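Local coordinates for protein fructose-1,6-bisphosphatase/inositol-1-monophosphatase (Thermotoga maritima, PDB 2P3N) that dephosphorylates inositol 1-phosphate, fructose 1,6-bisphosphate and several other phosphate monoesters with the help of magnesium, working as a homotetramer, at residues R172-G175 with L179-A182; A128-E133 with A186-F191; M215-S220 with L237-V242; I207-A212 with F231-G236; F6-L11 with T119-E124. All blocks are in the same frame, centred on the assembly; numbering follows the deposited sequence.

In the fold
From the N terminus, contact 5 closes the longest loop, bringing helix 2-21 onto strand 118-123 of the seven-stranded sheet. The next strand of that sheet, 127-130, opens contact 2, which closes on the loop after helix 177-185; contact 1, the short return from strand 170-172 to that helix, is nested inside it. Further on, contacts 4 and 3 cross: strands 215-217 and 230-234 form one edge of the five-stranded sheet, with helices 199-211 and 239-253 packed on them. Contact 2 touches all the others, and helix 177-185 with its C-terminal loop lies between the contacts of the two sheets, whereas contacts 3 and 5 stay about 26 Å apart between centres.

Contact 1: R172-G175 with L179-A182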
# COMPACT_ATOMS: atom_id res chain seq x y z
N ARG A 172 -0.47 17.36 17.98
CA ARG A 172 -0.24 17.16 16.55
C ARG A 172 -0.91 18.17 15.63
O ARG A 172 -2.03 18.63 15.88
CB ARG A 172 -0.67 15.75 16.14
CG ARG A 172 0.20 14.63 16.71
CD ARG A 172 1.68 14.85 16.38
NE ARG A 172 2.56 13.88 17.03
CZ ARG A 172 3.72 14.19 17.61
NH1 ARG A 172 4.45 13.23 18.17
NH2 ARG A 172 4.13 15.45 17.64
N ILE A 173 -0.21 18.49 14.55
CA ILE A 173 -0.67 19.41 13.51
C ILE A 173 -0.28 18.71 12.21
O ILE A 173 0.82 18.93 11.69
CB ILE A 173 0.05 20.75 13.59
CG1 ILE A 173 -0.29 21.43 14.92
CG2 ILE A 173 -0.35 21.62 12.42
CD1 ILE A 173 0.39 22.76 15.10
N LEU A 174 -1.19 17.87 11.70
CA LEU A 174 -0.95 17.07 10.50
C LEU A 174 -1.26 17.74 9.19
O LEU A 174 -0.52 17.57 8.23
CB LEU A 174 -1.74 15.77 10.59
CG LEU A 174 -1.73 15.04 11.93
CD1 LEU A 174 -2.55 15.82 12.95
CD2 LEU A 174 -2.32 13.65 11.74
N GLY A 175 -2.38 18.46 9.12
CA GLY A 175 -2.71 19.15 7.89
C GLY A 175 -4.08 18.93 7.30
O GLY A 175 -4.49 19.68 6.42
N LEU A 179 -9.47 14.49 8.11
CA LEU A 179 -8.68 13.34 8.54
C LEU A 179 -8.34 13.39 10.03
O LEU A 179 -8.23 12.34 10.67
CB LEU A 179 -7.40 13.24 7.71
CG LEU A 179 -6.58 11.96 7.85
CD1 LEU A 179 -7.45 10.73 7.57
CD2 LEU A 179 -5.42 12.02 6.88
N ASN A 180 -8.17 14.58 10.59
CA ASN A 180 -7.84 14.70 12.01
C ASN A 180 -9.03 14.40 12.89
O ASN A 180 -8.87 13.87 13.98
CB ASN A 180 -7.31 16.10 12.34
CG ASN A 180 -5.87 16.28 11.92
OD1 ASN A 180 -5.31 17.38 12.04
ND2 ASN A 180 -5.25 15.21 11.44
N ALA A 181 -10.22 14.75 12.42
CA ALA A 181 -11.43 14.50 13.18
C ALA A 181 -11.68 13.00 13.20
O ALA A 181 -12.01 12.42 14.23
CB ALA A 181 -12.61 15.21 12.55
N ALA A 182 -11.49 12.38 12.03
CA ALA A 182 -11.68 10.94 11.84
C ALA A 182 -10.68 10.13 12.64
O ALA A 182 -10.97 9.01 13.07
CB ALA A 182 -11.57 10.59 10.37
O HOH W 1 -3.77 20.14 11.28
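The loop that carries the chain from strand 170-172 into helix 177-185 belongs to the presumed substrate pocket, in the neighbourhood of the magnesium site: Arg172 and Ala177 are substrate-binding positions by similarity. Leu174 of this loop packs against the side-chain amide of Asn180, one turn into the helix. The leucine presents both of its methyls to the amide nitrogen, with CD1 of Leu174 3.2 Å from ND2 of Asn180 and CD2 of Leu174 3.3 Å from the same ND2. CD1 is also 3.3 Å from OD1 of Asn180; it lies off the end of the amide between oxygen and nitrogen, somewhat out of the amide plane. Asn180 holds its CG anti to its own carbonyl carbon (chi1 -78°), which sends the amide from the helix toward the loop. No direct hydrogen bond joins the two segments; a water does, accepting from Gly175 N at 3.1 Å and donating to Asn180 OD1 at 3.3 Å. Ser149 OG of strand 147-150 is hydrogen-bonded to Arg172 O and weakly to Asn180 OD1, and thus reaches both the loop and the helix. Ile173 meets Ile173 of the second subunit. Asn180 and Ala181 rest on Phe192 of strand 191-195, while Leu179 and Ala182 turn to Leu120 of strand 118-123.

Contact 2: A128-E133 with A186-F191; sequences AFFNGE and AGRVDF
The guanidinium of Arg188 is engaged twice: its NH1 forms a salt bridge with Glu118 OE1 of strand 118-123, while Phe130 lies over one of its faces, CE2 of the ring standing 2.9 Å above the guanidinium plane and offset toward the rim. The second terminal nitrogen, NH2 of Arg188, lies 3.1 Å from both CE2 and CZ of Phe130. The two planes are 38° apart, so the groups are tilted rather than stacked, and the nitrogen approaches the ring obliquely. The arginine chain is extended from CG to NE, which gives it the length to reach from its loop to the ring and the glutamate together. Ala186 adds an apolar contact at the ring edge, with its CB 3.9 Å from Phe130 CD2. Phe130 turns its ring out to these partners with CG anti to the backbone N (chi1 -164°). Both backbones change direction here. Phe130 N bonds to Glu133 O and Glu133 N to Phe130 O, each at 2.8 Å, across a type I' turn that forms a tight beta hairpin; on the other side, Gly187 takes positive phi and ends helix 177-185 in a Schellman motif. The contact thus sets a hairpin of the seven-stranded sheet against a helix C-terminus.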
# COMPACT_ATOMS: atom_id res chain seq x y z
N ALA A 128 -18.82 3.44 13.44
CA ALA A 128 -17.72 3.89 12.60
C ALA A 128 -16.78 2.77 12.13
O ALA A 128 -16.51 1.82 12.87
CB ALA A 128 -16.94 4.95 13.35
N PHE A 129 -16.28 2.90 10.91
CA PHE A 129 -15.37 1.92 10.34
C PHE A 129 -14.11 2.55 9.77
O PHE A 129 -14.02 3.75 9.55
CB PHE A 129 -16.03 1.12 9.22
CG PHE A 129 -17.15 0.21 9.66
CD1 PHE A 129 -18.36 0.72 10.10
CD2 PHE A 129 -17.02 -1.17 9.53
CE1 PHE A 129 -19.43 -0.13 10.40
CE2 PHE A 129 -18.08 -2.03 9.82
CZ PHE A 129 -19.29 -1.50 10.26
N PHE A 130 -13.14 1.69 9.49
CA PHE A 130 -11.85 2.04 8.92
C PHE A 130 -11.56 0.86 7.98
O PHE A 130 -11.38 -0.28 8.45
CB PHE A 130 -10.79 2.06 10.03
CG PHE A 130 -9.52 2.75 9.66
CD1 PHE A 130 -8.99 2.64 8.39
CD2 PHE A 130 -8.85 3.52 10.60
CE1 PHE A 130 -7.80 3.28 8.05
CE2 PHE A 130 -7.66 4.17 10.28
CZ PHE A 130 -7.14 4.05 8.99
N ASN A 131 -11.55 1.11 6.68
CA ASN A 131 -11.30 0.08 5.67
C ASN A 131 -12.01 -1.24 5.94
O ASN A 131 -11.49 -2.32 5.65
CB ASN A 131 -9.79 -0.19 5.52
CG ASN A 131 -9.05 0.97 4.91
OD1 ASN A 131 -9.57 1.67 4.05
ND2 ASN A 131 -7.83 1.19 5.35
N GLY A 132 -13.21 -1.15 6.51
CA GLY A 132 -13.99 -2.35 6.76
C GLY A 132 -14.11 -2.79 8.20
O GLY A 132 -15.06 -3.47 8.56
N GLU A 133 -13.14 -2.43 9.03
CA GLU A 133 -13.20 -2.86 10.42
C GLU A 133 -13.68 -1.76 11.36
O GLU A 133 -13.52 -0.56 11.09
CB GLU A 133 -11.84 -3.37 10.87
CG GLU A 133 -10.75 -2.32 10.93
CD GLU A 133 -9.43 -2.90 11.36
OE1 GLU A 133 -8.87 -3.73 10.60
OE2 GLU A 133 -8.96 -2.53 12.47
N ALA A 186 -11.09 6.91 15.28
CA ALA A 186 -10.35 5.65 15.14
C ALA A 186 -9.42 5.40 16.32
O ALA A 186 -8.67 4.43 16.31
CB ALA A 186 -9.54 5.65 13.85
N GLY A 187 -9.48 6.27 17.32
CA GLY A 187 -8.64 6.11 18.50
C GLY A 187 -7.19 6.56 18.35
O GLY A 187 -6.41 6.50 19.31
N ARG A 188 -6.81 7.01 17.16
CA ARG A 188 -5.45 7.44 16.93
C ARG A 188 -5.08 8.68 17.73
O ARG A 188 -3.95 8.79 18.22
CB ARG A 188 -5.23 7.66 15.44
CG ARG A 188 -5.50 6.41 14.62
CD ARG A 188 -4.94 6.52 13.24
NE ARG A 188 -5.02 5.25 12.55
CZ ARG A 188 -4.52 5.03 11.34
NH1 ARG A 188 -3.91 6.01 10.70
NH2 ARG A 188 -4.63 3.83 10.79
N VAL A 189 -6.00 9.63 17.84
CA VAL A 189 -5.76 10.84 18.64
C VAL A 189 -6.83 10.90 19.69
O VAL A 189 -7.84 10.21 19.59
CB VAL A 189 -5.81 12.16 17.84
CG1 VAL A 189 -4.49 12.37 17.13
CG2 VAL A 189 -6.99 12.16 16.88
N ASP A 190 -6.61 11.75 20.69
CA ASP A 190 -7.56 11.87 21.79
C ASP A 190 -8.57 12.99 21.63
O ASP A 190 -9.70 12.89 22.11
CB ASP A 190 -6.78 11.98 23.09
CG ASP A 190 -5.93 10.73 23.36
OD1 ASP A 190 -6.52 9.63 23.51
OD2 ASP A 190 -4.69 10.83 23.40
N PHE A 191 -8.17 14.05 20.95
CA PHE A 191 -9.08 15.16 20.72
C PHE A 191 -8.56 16.07 19.62
O PHE A 191 -7.35 16.17 19.39
CB PHE A 191 -9.31 15.95 22.02
CG PHE A 191 -8.05 16.48 22.64
CD1 PHE A 191 -7.41 17.60 22.12
CD2 PHE A 191 -7.50 15.86 23.76
CE1 PHE A 191 -6.23 18.09 22.69
CE2 PHE A 191 -6.32 16.34 24.35
CZ PHE A 191 -5.68 17.45 23.81

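Contact 3: M215-S220 with L237-V242; sequences MVTDFS and LIHDEV
Met215 runs along one side of the imidazole of His239, which contributes about half of the surface buried here. The methionine CB lies 3.2 Å from His239 ND1, and its chain then bends at chi3 (107°), carrying the terminal methyl CE over one face of the ring. The sulfur sits 4.0 Å from the ring centroid, measured from Met215 SD to His239, and 40° off the normal, an oblique sulfur-aromatic approach. His239 points its ring at the strand with CG anti to the backbone N (chi1 -155°). The Thr217 methyl lies at the edge of the imidazole, near its plane, but its approach to NE2 is too close to be trusted. Hydrogen bonds across the two segments are absent; several of the other polar groups are bonded within or beside the segments. Thr217 OG1 bonds to Lys222 O. Asp218 OD2 accepts from Ser220 N at 2.7 Å in an Asx turn, met from above the carboxylate plane, and this shapes the bend that follows strand 215-217. Asn235 OD1 takes the backbone N of Leu237 just before helix 239-253, and the helix begins after Ile238, its N-cap residue. Ile232 and Ser234 of strand 230-234 complete the surroundings of the imidazole. Neither His239 ND1 nor NE2 has a hydrogen-bonding partner in the model; two such buried nitrogens are a polar cost, which suggests that the ring contributes here mainly through van der Waals and sulfur contact.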
# COMPACT_ATOMS: atom_id res chain seq x y z
N MET A 215 -17.16 12.56 21.29
CA MET A 215 -17.93 13.78 21.46
C MET A 215 -17.52 14.83 20.44
O MET A 215 -16.34 14.99 20.13
CB MET A 215 -17.75 14.38 22.86
CG MET A 215 -18.49 13.66 23.98
SD MET A 215 -18.15 14.46 25.58
CE MET A 215 -19.71 15.27 25.87
N VAL A 216 -18.52 15.54 19.93
CA VAL A 216 -18.30 16.60 18.97
C VAL A 216 -19.12 17.78 19.49
O VAL A 216 -20.34 17.68 19.66
CB VAL A 216 -18.79 16.18 17.55
CG1 VAL A 216 -18.44 17.27 16.54
CG2 VAL A 216 -18.16 14.86 17.14
N THR A 217 -18.44 18.89 19.75
CA THR A 217 -19.13 20.07 20.25
C THR A 217 -18.46 21.37 19.84
O THR A 217 -17.38 21.37 19.24
CB THR A 217 -19.20 20.06 21.79
OG1 THR A 217 -19.97 21.19 22.23
CG2 THR A 217 -17.81 20.17 22.39
N ASP A 218 -19.12 22.47 20.18
CA ASP A 218 -18.60 23.80 19.90
C ASP A 218 -17.75 24.17 21.12
O ASP A 218 -17.59 23.36 22.03
CB ASP A 218 -19.74 24.81 19.74
CG ASP A 218 -20.28 25.29 21.07
OD1 ASP A 218 -20.85 24.47 21.82
OD2 ASP A 218 -20.11 26.49 21.36
N PHE A 219 -17.22 25.38 21.14
CA PHE A 219 -16.38 25.79 22.26
C PHE A 219 -17.13 25.99 23.58
O PHE A 219 -16.52 26.04 24.65
CB PHE A 219 -15.61 27.07 21.89
CG PHE A 219 -14.47 26.84 20.94
CD1 PHE A 219 -13.74 27.92 20.44
CD2 PHE A 219 -14.11 25.55 20.55
CE1 PHE A 219 -12.66 27.71 19.56
CE2 PHE A 219 -13.04 25.34 19.68
CZ PHE A 219 -12.31 26.42 19.19
N SER A 220 -18.45 26.10 23.51
CA SER A 220 -19.24 26.30 24.72
C SER A 220 -19.60 24.96 25.37
O SER A 220 -20.25 24.93 26.42
CB SER A 220 -20.52 27.08 24.39
OG SER A 220 -21.40 26.33 23.55
N LEU A 237 -13.88 11.60 27.10
CA LEU A 237 -13.30 11.29 28.40
C LEU A 237 -12.68 12.54 29.03
O LEU A 237 -12.97 12.87 30.18
CB LEU A 237 -12.22 10.20 28.27
CG LEU A 237 -12.68 8.75 28.28
CD1 LEU A 237 -13.21 8.41 29.65
CD2 LEU A 237 -13.75 8.51 27.22
N ILE A 238 -11.83 13.22 28.26
CA ILE A 238 -11.16 14.44 28.73
C ILE A 238 -11.73 15.67 28.03
O ILE A 238 -11.07 16.71 27.93
CB ILE A 238 -9.64 14.39 28.46
CG1 ILE A 238 -9.35 14.53 26.96
CG2 ILE A 238 -9.07 13.11 29.02
CD1 ILE A 238 -10.07 13.52 26.08
N HIS A 239 -12.97 15.55 27.56
CA HIS A 239 -13.60 16.65 26.86
C HIS A 239 -13.50 17.99 27.61
O HIS A 239 -12.84 18.92 27.14
CB HIS A 239 -15.07 16.33 26.57
CG HIS A 239 -15.60 17.07 25.38
ND1 HIS A 239 -15.74 16.49 24.14
CD2 HIS A 239 -15.96 18.37 25.23
CE1 HIS A 239 -16.16 17.40 23.28
NE2 HIS A 239 -16.30 18.55 23.91
N ASP A 240 -14.15 18.07 28.77
CA ASP A 240 -14.15 19.29 29.58
C ASP A 240 -12.75 19.80 29.86
O ASP A 240 -12.52 21.01 29.90
CB ASP A 240 -14.91 19.05 30.89
CG ASP A 240 -16.33 18.56 30.65
OD1 ASP A 240 -17.04 19.16 29.81
OD2 ASP A 240 -16.73 17.56 31.29
N GLU A 241 -11.81 18.88 30.05
CA GLU A 241 -10.43 19.26 30.30
C GLU A 241 -9.95 20.14 29.14
O GLU A 241 -9.12 21.04 29.32
CB GLU A 241 -9.55 18.01 30.43
CG GLU A 241 -9.19 17.64 31.87
CD GLU A 241 -9.03 16.13 32.10
OE1 GLU A 241 -10.06 15.42 32.21
OE2 GLU A 241 -7.88 15.65 32.16
N VAL A 242 -10.51 19.89 27.95
CA VAL A 242 -10.17 20.64 26.74
C VAL A 242 -11.05 21.90 26.58
O VAL A 242 -10.54 22.98 26.27
CB VAL A 242 -10.29 19.74 25.47
CG1 VAL A 242 -10.16 20.56 24.20
CG2 VAL A 242 -9.21 18.66 25.50

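Contact 4: I207-A212 with F231-G236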
# COMPACT_ATOMS: atom_id res chain seq x y z
N ILE A 207 -20.00 12.87 12.17
CA ILE A 207 -20.74 11.64 12.41
C ILE A 207 -19.81 10.47 12.70
O ILE A 207 -20.17 9.53 13.40
CB ILE A 207 -21.66 11.28 11.20
CG1 ILE A 207 -22.49 10.03 11.54
CG2 ILE A 207 -20.84 11.07 9.94
CD1 ILE A 207 -23.64 9.76 10.58
N ILE A 208 -18.59 10.54 12.16
CA ILE A 208 -17.60 9.49 12.37
C ILE A 208 -17.10 9.46 13.81
O ILE A 208 -16.84 8.39 14.35
CB ILE A 208 -16.40 9.66 11.42
CG1 ILE A 208 -16.82 9.32 9.99
CG2 ILE A 208 -15.24 8.77 11.87
CD1 ILE A 208 -15.82 9.74 8.94
N VAL A 209 -16.97 10.63 14.43
CA VAL A 209 -16.52 10.70 15.81
C VAL A 209 -17.61 10.24 16.78
O VAL A 209 -17.35 9.48 17.69
CB VAL A 209 -16.10 12.12 16.20
CG1 VAL A 209 -15.67 12.15 17.65
CG2 VAL A 209 -14.96 12.59 15.31
N LYS A 210 -18.83 10.70 16.56
CA LYS A 210 -19.94 10.33 17.42
C LYS A 210 -20.35 8.87 17.25
O LYS A 210 -20.68 8.21 18.24
CB LYS A 210 -21.13 11.27 17.16
CG LYS A 210 -20.78 12.74 17.36
CD LYS A 210 -22.01 13.65 17.40
CE LYS A 210 -22.75 13.69 16.07
NZ LYS A 210 -23.88 14.66 16.11
N GLU A 211 -20.34 8.36 16.02
CA GLU A 211 -20.70 6.96 15.78
C GLU A 211 -19.62 6.05 16.36
O GLU A 211 -19.84 4.87 16.59
CB GLU A 211 -20.86 6.69 14.29
CG GLU A 211 -22.21 7.08 13.75
CD GLU A 211 -23.33 6.20 14.28
OE1 GLU A 211 -24.37 6.75 14.69
OE2 GLU A 211 -23.18 4.96 14.28
N ALA A 212 -18.44 6.62 16.59
CA ALA A 212 -17.32 5.90 17.18
C ALA A 212 -17.32 6.18 18.67
O ALA A 212 -16.28 6.05 19.33
CB ALA A 212 -16.00 6.35 16.57
N PHE A 231 -15.08 23.84 16.75
CA PHE A 231 -15.25 22.40 16.93
C PHE A 231 -14.27 21.72 17.85
O PHE A 231 -13.06 21.94 17.79
CB PHE A 231 -15.21 21.71 15.56
CG PHE A 231 -16.52 21.74 14.84
CD1 PHE A 231 -17.52 20.84 15.16
CD2 PHE A 231 -16.77 22.70 13.87
CE1 PHE A 231 -18.74 20.88 14.52
CE2 PHE A 231 -17.99 22.74 13.23
CZ PHE A 231 -18.97 21.83 13.56
N ILE A 232 -14.82 20.87 18.71
CA ILE A 232 -14.02 20.11 19.66
C ILE A 232 -14.39 18.64 19.54
O ILE A 232 -15.50 18.24 19.91
CB ILE A 232 -14.28 20.57 21.12
CG1 ILE A 232 -13.95 22.06 21.27
CG2 ILE A 232 -13.43 19.74 22.10
CD1 ILE A 232 -14.22 22.63 22.65
N PHE A 233 -13.47 17.85 18.99
CA PHE A 233 -13.67 16.41 18.84
C PHE A 233 -12.90 15.71 19.95
O PHE A 233 -11.73 16.05 20.21
CB PHE A 233 -13.15 15.91 17.48
CG PHE A 233 -13.82 16.55 16.29
CD1 PHE A 233 -13.40 17.79 15.82
CD2 PHE A 233 -14.87 15.91 15.64
CE1 PHE A 233 -14.02 18.38 14.72
CE2 PHE A 233 -15.49 16.49 14.53
CZ PHE A 233 -15.06 17.72 14.07
N SER A 234 -13.52 14.74 20.61
CA SER A 234 -12.85 14.06 21.70
C SER A 234 -13.40 12.66 21.94
O SER A 234 -14.46 12.29 21.42
CB SER A 234 -12.99 14.90 22.97
OG SER A 234 -11.89 14.72 23.85
N ASN A 235 -12.68 11.87 22.73
CA ASN A 235 -13.11 10.52 23.08
C ASN A 235 -14.24 10.58 24.11
O ASN A 235 -14.76 9.55 24.54
CB ASN A 235 -11.95 9.71 23.67
CG ASN A 235 -11.17 10.48 24.72
OD1 ASN A 235 -11.71 11.37 25.38
ND2 ASN A 235 -9.90 10.12 24.90
N GLY A 236 -14.62 11.80 24.51
CA GLY A 236 -15.67 11.97 25.49
C GLY A 236 -15.20 11.63 26.90
O GLY A 236 -16.01 11.40 27.78
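Val209 drives one branch of its side chain at the ring of Phe233, where CG2 of Val209 lies 3.3 Å from CD2 of Phe233, while CE2 of Phe233 is more distant from that same methyl at 4.0 Å. The methyl meets the ring obliquely, and the two side chains cross at about a right angle. The valine rotamer divides the work: with CG1 anti to the backbone N (chi1 178°), CG2 stands beside that nitrogen and takes the ring, whereas CG1 is turned to the backbone, 4.0 Å from Ser234 O. The phenylalanine puts its CG anti to its own carbonyl carbon (chi1 -60°), which brings the CD2 side of the ring to Val209 although the CB itself leaves the strand at an angle to the helix. Ser234, by contrast, directs its side chain away from the helix, and its OG has a weak hydrogen bond with Asp190 O. Strand 230-234 runs between strands 191-195 and 215-217, and helix 199-211 covers the face on which Phe233 stands. Helix 177-185 also packs here, with Ala181 and Val184 on the phenylalanine and Val184 also on Val209, while Val216 of strand 215-217 touches both.

Contact 5: F6-L11 with T119-E124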
# COMPACT_ATOMS: atom_id res chain seq x y z
N PHE A 6 -21.58 3.92 -2.27
CA PHE A 6 -21.40 4.80 -3.42
C PHE A 6 -20.32 5.82 -3.11
O PHE A 6 -19.45 6.11 -3.92
CB PHE A 6 -22.73 5.52 -3.69
CG PHE A 6 -22.62 6.73 -4.58
CD1 PHE A 6 -22.69 6.61 -5.96
CD2 PHE A 6 -22.45 8.00 -4.03
CE1 PHE A 6 -22.60 7.74 -6.79
CE2 PHE A 6 -22.35 9.14 -4.84
CZ PHE A 6 -22.43 9.01 -6.22
N SER A 7 -20.40 6.37 -1.90
CA SER A 7 -19.46 7.38 -1.43
C SER A 7 -18.06 6.82 -1.28
O SER A 7 -17.08 7.45 -1.68
CB SER A 7 -19.95 7.92 -0.09
OG SER A 7 -21.25 8.48 -0.22
N ILE A 8 -17.96 5.64 -0.69
CA ILE A 8 -16.67 4.99 -0.50
C ILE A 8 -16.00 4.74 -1.84
O ILE A 8 -14.84 5.12 -2.04
CB ILE A 8 -16.84 3.66 0.23
CG1 ILE A 8 -17.32 3.92 1.66
CG2 ILE A 8 -15.52 2.89 0.24
CD1 ILE A 8 -17.77 2.68 2.41
N LYS A 9 -16.72 4.11 -2.76
CA LYS A 9 -16.16 3.81 -4.07
C LYS A 9 -15.84 5.04 -4.90
O LYS A 9 -14.91 5.02 -5.70
CB LYS A 9 -17.10 2.89 -4.83
CG LYS A 9 -17.38 1.63 -4.05
CD LYS A 9 -18.18 0.61 -4.83
CE LYS A 9 -18.30 -0.65 -4.01
NZ LYS A 9 -19.24 -1.61 -4.61
N LEU A 10 -16.60 6.10 -4.71
CA LEU A 10 -16.41 7.35 -5.45
C LEU A 10 -15.15 8.04 -4.97
O LEU A 10 -14.32 8.45 -5.77
CB LEU A 10 -17.59 8.30 -5.21
CG LEU A 10 -18.24 9.07 -6.35
CD1 LEU A 10 -18.98 10.24 -5.72
CD2 LEU A 10 -17.24 9.58 -7.37
N LEU A 11 -15.02 8.19 -3.67
CA LEU A 11 -13.84 8.86 -3.14
C LEU A 11 -12.59 8.03 -3.38
O LEU A 11 -11.50 8.57 -3.54
CB LEU A 11 -13.99 9.15 -1.65
CG LEU A 11 -15.11 10.10 -1.22
CD1 LEU A 11 -14.56 11.01 -0.15
CD2 LEU A 11 -15.64 10.91 -2.38
N THR A 119 -9.51 4.78 4.61
CA THR A 119 -10.88 5.19 4.34
C THR A 119 -11.68 5.02 5.62
O THR A 119 -12.01 3.90 6.03
CB THR A 119 -11.54 4.36 3.21
OG1 THR A 119 -10.66 4.27 2.08
CG2 THR A 119 -12.84 5.05 2.75
N LEU A 120 -11.98 6.15 6.25
CA LEU A 120 -12.74 6.18 7.48
C LEU A 120 -14.16 6.63 7.12
O LEU A 120 -14.33 7.59 6.38
CB LEU A 120 -12.08 7.15 8.46
CG LEU A 120 -10.63 6.75 8.71
CD1 LEU A 120 -9.73 7.51 7.76
CD2 LEU A 120 -10.23 7.05 10.15
N TYR A 121 -15.16 5.92 7.62
CA TYR A 121 -16.55 6.29 7.33
C TYR A 121 -17.51 5.89 8.42
O TYR A 121 -17.20 5.07 9.28
CB TYR A 121 -17.00 5.65 6.01
CG TYR A 121 -16.76 4.17 5.96
CD1 TYR A 121 -15.50 3.66 5.64
CD2 TYR A 121 -17.77 3.27 6.28
CE1 TYR A 121 -15.26 2.29 5.64
CE2 TYR A 121 -17.54 1.90 6.29
CZ TYR A 121 -16.28 1.42 5.97
OH TYR A 121 -16.06 0.07 6.00
N ALA A 122 -18.70 6.47 8.38
CA ALA A 122 -19.73 6.17 9.35
C ALA A 122 -21.10 6.60 8.85
O ALA A 122 -21.26 7.68 8.30
CB ALA A 122 -19.43 6.88 10.68
N GLU A 123 -22.08 5.72 9.01
CA GLU A 123 -23.46 6.00 8.65
C GLU A 123 -24.16 6.07 10.02
O GLU A 123 -23.74 5.39 10.97
CB GLU A 123 -24.01 4.88 7.77
CG GLU A 123 -25.36 5.18 7.15
CD GLU A 123 -25.70 4.22 6.03
OE1 GLU A 123 -25.51 3.00 6.22
OE2 GLU A 123 -26.14 4.69 4.96
N GLU A 124 -25.21 6.88 10.13
CA GLU A 124 -25.91 7.04 11.41
C GLU A 124 -26.58 5.76 11.93
O GLU A 124 -27.39 5.13 11.24
CB GLU A 124 -26.94 8.17 11.30
CG GLU A 124 -27.77 8.42 12.54
CD GLU A 124 -28.75 9.56 12.34
OE1 GLU A 124 -28.33 10.74 12.44
OE2 GLU A 124 -29.94 9.29 12.07
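This is a buried helix-on-sheet contact in the inositol monophosphatase fold, where the N-terminal helix 2-21 lies against strand 118-123 of the seven-stranded sheet, away from the annotated sites. Ile8 is the residue of the helix segment that carries it, reaching two residues two apart on the strand, Thr119 and Tyr121, which face the same way. Its CG2 comes loosely near the methyl of the threonine, Ile8 CG2 to Thr119 CG2 being 4.3 Å. The hydroxyl of Thr119 is hydrogen-bonded to His112 ND1 and to Arg12 NE, and its methyl faces Ile8. Tyr121 stands with CG between its backbone N and carbonyl carbon (chi1 52°), a rotamer that lays the ring against the helix. Its ring also meets that of Phe129 on the adjacent strand, with the planes about 5° apart. Gly132 of the third subunit packs on both Ile8 and Tyr121, bringing the contact to a subunit boundary of the tetramer. The isoleucine's other branch ends in a CH-pi contact: CD1 of Ile8 is 3.8 Å above the ring of Tyr121, over its centre and only 4° off the normal.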